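Local atomic coordinates of CofB (Escherichia coli, PDB entry 5AX6), a protein that serves as the minor pilin subunit of the CFA/III type IVb pilus and, as a homotrimer, probably takes part in pilus assembly. Residues F74-G78 with A79-T83; A114-S117 with N118-L121. All coordinates share one frame; numbering follows the deposited sequence.

Both contacts are local ones in the pilin domain, at the two ends of the connection between strand 75-76 and strand 121-130. They follow one another along the chain, and the centres of interaction 1 and interaction 2 lie about 15 Å apart. Interaction 1 (74-78 with 79-83) folds the end of an outer strand back through a beta turn. Three hydrogen bonds cross it, and the Thr83 methyl meets Ile75 and Trp77. Interaction 2 (114-117 with 118-121) leads from a 3-10 segment into the next strand. No hydrogen bond crosses it; its serine hydroxyls bond within their own halves. Each contact is partly buried: Ile75 and Trp77 are the buried residues of the first, Leu116 and Leu121 of the second.

Interaction 1 of 2, residues F74-G78 with A79-T83; sequences FINWG and AGTST
Gly78 and Thr81 close a type II beta turn just after strand 75-76, an outermost strand, within the chain, of the seven-stranded antiparallel sheet in the pilin domain. The turn has a double grip on one oxygen. Thr81 N donates to Gly78 O at 3.2 Å, with an N-H...O angle of 153°. Thr81 OG1 donates to Gly78 O as well, at 2.7 Å. It gets there because OG1 sits between the backbone N and the carbonyl carbon, chi1 75°. Both donors are tilted somewhat from the carbonyl plane. Gly80 takes the third position of the turn with a positive phi.

A third hydrogen bond ties the chain beyond the turn back to the strand. Thr83 OG1 donates to Asn76 O at 2.9 Å. The C=O...OG1 angle is 159°, so the hydroxyl approaches the carbonyl fairly straight on. Strand 121-130 pairs with this edge through backbone bonds of Ile75 with Ile126 and of Trp77 with Asp124.

The other contacts are van der Waals ones made by methyl groups. The methyl CG2 of Thr81 lies against the side-chain amide of Asn76, and its nearest atom there is CG at 3.7 Å. Thr83 turns its own methyl between two buried side chains. On the Trp77 side, CG2 of Thr83 meets the six-membered part of the indole obliquely, 3.5 Å from CE3. On the Ile75 side the packing is tight: Thr83 CG2 comes within 3.4 Å of Ile75 CG2.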
# COMPACT_ATOMS: atom_id res chain seq x y z
N PHE A 74 15.46 -38.19 -25.23
CA PHE A 74 14.93 -36.93 -25.72
C PHE A 74 13.42 -37.06 -25.91
O PHE A 74 12.86 -38.16 -25.81
CB PHE A 74 15.62 -36.48 -27.02
CG PHE A 74 15.39 -37.37 -28.20
CD1 PHE A 74 14.21 -37.30 -28.94
CD2 PHE A 74 16.37 -38.26 -28.61
CE1 PHE A 74 14.02 -38.11 -30.06
CE2 PHE A 74 16.19 -39.07 -29.73
CZ PHE A 74 15.01 -39.00 -30.45
N ILE A 75 12.77 -35.94 -26.16
CA ILE A 75 11.33 -35.92 -26.37
C ILE A 75 11.03 -35.46 -27.79
O ILE A 75 11.36 -34.33 -28.16
CB ILE A 75 10.65 -35.00 -25.34
CG1 ILE A 75 10.82 -35.59 -23.94
CG2 ILE A 75 9.15 -34.82 -25.66
CD1 ILE A 75 10.27 -34.68 -22.83
N ASN A 76 10.44 -36.32 -28.59
CA ASN A 76 10.12 -35.94 -29.96
C ASN A 76 8.96 -34.95 -29.92
O ASN A 76 8.06 -35.08 -29.09
CB ASN A 76 9.78 -37.17 -30.80
CG ASN A 76 9.97 -36.93 -32.28
OD1 ASN A 76 10.25 -35.80 -32.71
ND2 ASN A 76 9.80 -37.97 -33.08
N TRP A 77 8.99 -33.95 -30.79
CA TRP A 77 7.98 -32.89 -30.74
C TRP A 77 7.40 -32.61 -32.13
O TRP A 77 8.04 -32.89 -33.13
CB TRP A 77 8.59 -31.61 -30.16
CG TRP A 77 7.58 -30.52 -29.80
CD1 TRP A 77 7.27 -29.41 -30.53
CD2 TRP A 77 6.81 -30.43 -28.59
NE1 TRP A 77 6.34 -28.65 -29.86
CE2 TRP A 77 6.03 -29.26 -28.67
CE3 TRP A 77 6.67 -31.26 -27.46
CZ2 TRP A 77 5.15 -28.87 -27.66
CZ3 TRP A 77 5.79 -30.87 -26.46
CH2 TRP A 77 5.04 -29.69 -26.57
N GLY A 78 6.18 -32.07 -32.17
CA GLY A 78 5.58 -31.61 -33.41
C GLY A 78 4.74 -32.65 -34.13
O GLY A 78 4.26 -33.62 -33.53
N ALA A 79 4.56 -32.45 -35.44
CA ALA A 79 3.73 -33.32 -36.28
C ALA A 79 4.15 -34.78 -36.18
O ALA A 79 5.34 -35.11 -36.20
CB ALA A 79 3.78 -32.86 -37.73
N GLY A 80 3.17 -35.67 -36.06
CA GLY A 80 3.42 -37.09 -36.01
C GLY A 80 3.63 -37.63 -34.61
O GLY A 80 3.69 -38.84 -34.41
N THR A 81 3.74 -36.73 -33.64
CA THR A 81 3.93 -37.14 -32.24
C THR A 81 2.67 -36.82 -31.45
O THR A 81 1.86 -36.00 -31.88
CB THR A 81 5.12 -36.44 -31.57
OG1 THR A 81 4.77 -35.08 -31.27
CG2 THR A 81 6.35 -36.45 -32.48
N SER A 82 2.52 -37.46 -30.30
CA SER A 82 1.36 -37.23 -29.44
C SER A 82 1.76 -36.41 -28.23
O SER A 82 0.94 -36.11 -27.35
CB SER A 82 0.75 -38.57 -29.00
OG SER A 82 0.47 -39.39 -30.12
N THR A 83 3.03 -36.02 -28.22
CA THR A 83 3.66 -35.43 -27.05
C THR A 83 2.92 -34.23 -26.48
O THR A 83 2.92 -34.02 -25.27
CB THR A 83 5.10 -35.03 -27.37
OG1 THR A 83 5.81 -36.21 -27.75
CG2 THR A 83 5.77 -34.42 -26.14

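Interaction 2 of 2, residues A114-S117 with N118-L121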
# COMPACT_ATOMS: atom_id res chain seq x y z
N ALA A 114 -1.04 -21.75 -34.99
CA ALA A 114 -1.27 -22.04 -36.40
C ALA A 114 -0.06 -21.77 -37.28
O ALA A 114 0.25 -22.55 -38.18
CB ALA A 114 -2.47 -21.22 -36.90
N ILE A 115 0.63 -20.67 -37.01
CA ILE A 115 1.77 -20.25 -37.83
C ILE A 115 2.86 -21.33 -37.85
O ILE A 115 3.60 -21.46 -38.82
CB ILE A 115 2.35 -18.90 -37.32
CG1 ILE A 115 3.27 -18.26 -38.37
CG2 ILE A 115 3.04 -19.05 -35.98
CD1 ILE A 115 2.53 -17.54 -39.47
N LEU A 116 2.93 -22.13 -36.79
CA LEU A 116 3.99 -23.13 -36.67
C LEU A 116 3.67 -24.45 -37.38
O LEU A 116 4.48 -25.38 -37.36
CB LEU A 116 4.29 -23.39 -35.19
CG LEU A 116 4.73 -22.16 -34.38
CD1 LEU A 116 4.98 -22.53 -32.91
CD2 LEU A 116 5.98 -21.54 -34.98
N SER A 117 2.50 -24.53 -38.00
CA SER A 117 2.12 -25.77 -38.68
C SER A 117 2.98 -26.01 -39.92
O SER A 117 3.31 -27.15 -40.24
CB SER A 117 0.63 -25.76 -39.06
OG SER A 117 0.36 -24.75 -40.00
N ASN A 118 3.35 -24.94 -40.62
CA ASN A 118 4.25 -25.10 -41.77
C ASN A 118 5.26 -23.97 -41.93
O ASN A 118 5.61 -23.61 -43.05
CB ASN A 118 3.44 -25.25 -43.06
CG ASN A 118 2.32 -24.23 -43.17
OD1 ASN A 118 2.34 -23.19 -42.52
ND2 ASN A 118 1.33 -24.53 -44.01
N SER A 119 5.73 -23.42 -40.82
CA SER A 119 6.74 -22.37 -40.86
C SER A 119 8.10 -22.97 -41.20
O SER A 119 8.32 -24.17 -41.04
CB SER A 119 6.80 -21.62 -39.53
OG SER A 119 6.92 -22.53 -38.45
N ASP A 120 9.01 -22.12 -41.66
CA ASP A 120 10.35 -22.55 -42.03
C ASP A 120 11.14 -23.06 -40.83
O ASP A 120 12.10 -23.83 -40.97
CB ASP A 120 11.10 -21.41 -42.71
CG ASP A 120 10.61 -21.14 -44.13
OD1 ASP A 120 9.93 -22.02 -44.70
OD2 ASP A 120 10.92 -20.06 -44.68
N LEU A 121 10.73 -22.62 -39.64
CA LEU A 121 11.42 -22.98 -38.41
C LEU A 121 10.40 -23.55 -37.43
O LEU A 121 9.38 -22.92 -37.15
CB LEU A 121 12.12 -21.76 -37.82
CG LEU A 121 13.25 -21.95 -36.80
CD1 LEU A 121 14.40 -22.77 -37.38
CD2 LEU A 121 13.75 -20.59 -36.32
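Asn118 packs its CB against the peptide of Ser117, 3.3 Å from Ser117 C. Its amide then turns back over the serine side chain. CG of Asn118 stands between its own backbone N and carbonyl carbon, chi1 46°, which brings OD1 to 3.6 Å from Ser117 OG. This is a contact without a hydrogen bond. Both residues are exposed.

The Ser117 hydroxyl bonds back into its own segment. OG donates to Ala114 O at 2.9 Å, and the C=O...OG angle of 164° puts it nearly in line with the carbonyl. The backbone N of Ser117 donates to the same oxygen at 3.0 Å. Ala114 O is therefore held by two donors from a single residue. The carbonyl of Ser117 in turn accepts a hydrogen bond from Lys122 NZ.

The two bonds to Ala114 O close a short 3-10 segment, 114-116, in the loop leading to strand 121-130 of the pilin sheet. The segment rests on helix 4-25. Ile115 touches Val10 and Ala13 there, and Leu116 touches Ala13 and Leu14.

Ser119 meets the segment at Ile115 and Leu116. Its CB lies 3.3 Å from Ile115 O. Its OG is 3.5 Å from Leu116 CA and 3.7 Å from the branch methyl CD2 of Leu116. The hydroxyl donates forward along the chain, to Leu121 O at 2.8 Å. It comes from above the carbonyl plane, 45° out of it. Leu121 opens the strand, and its buried side chain packs on Leu146 and Phe148 of strand 139-148.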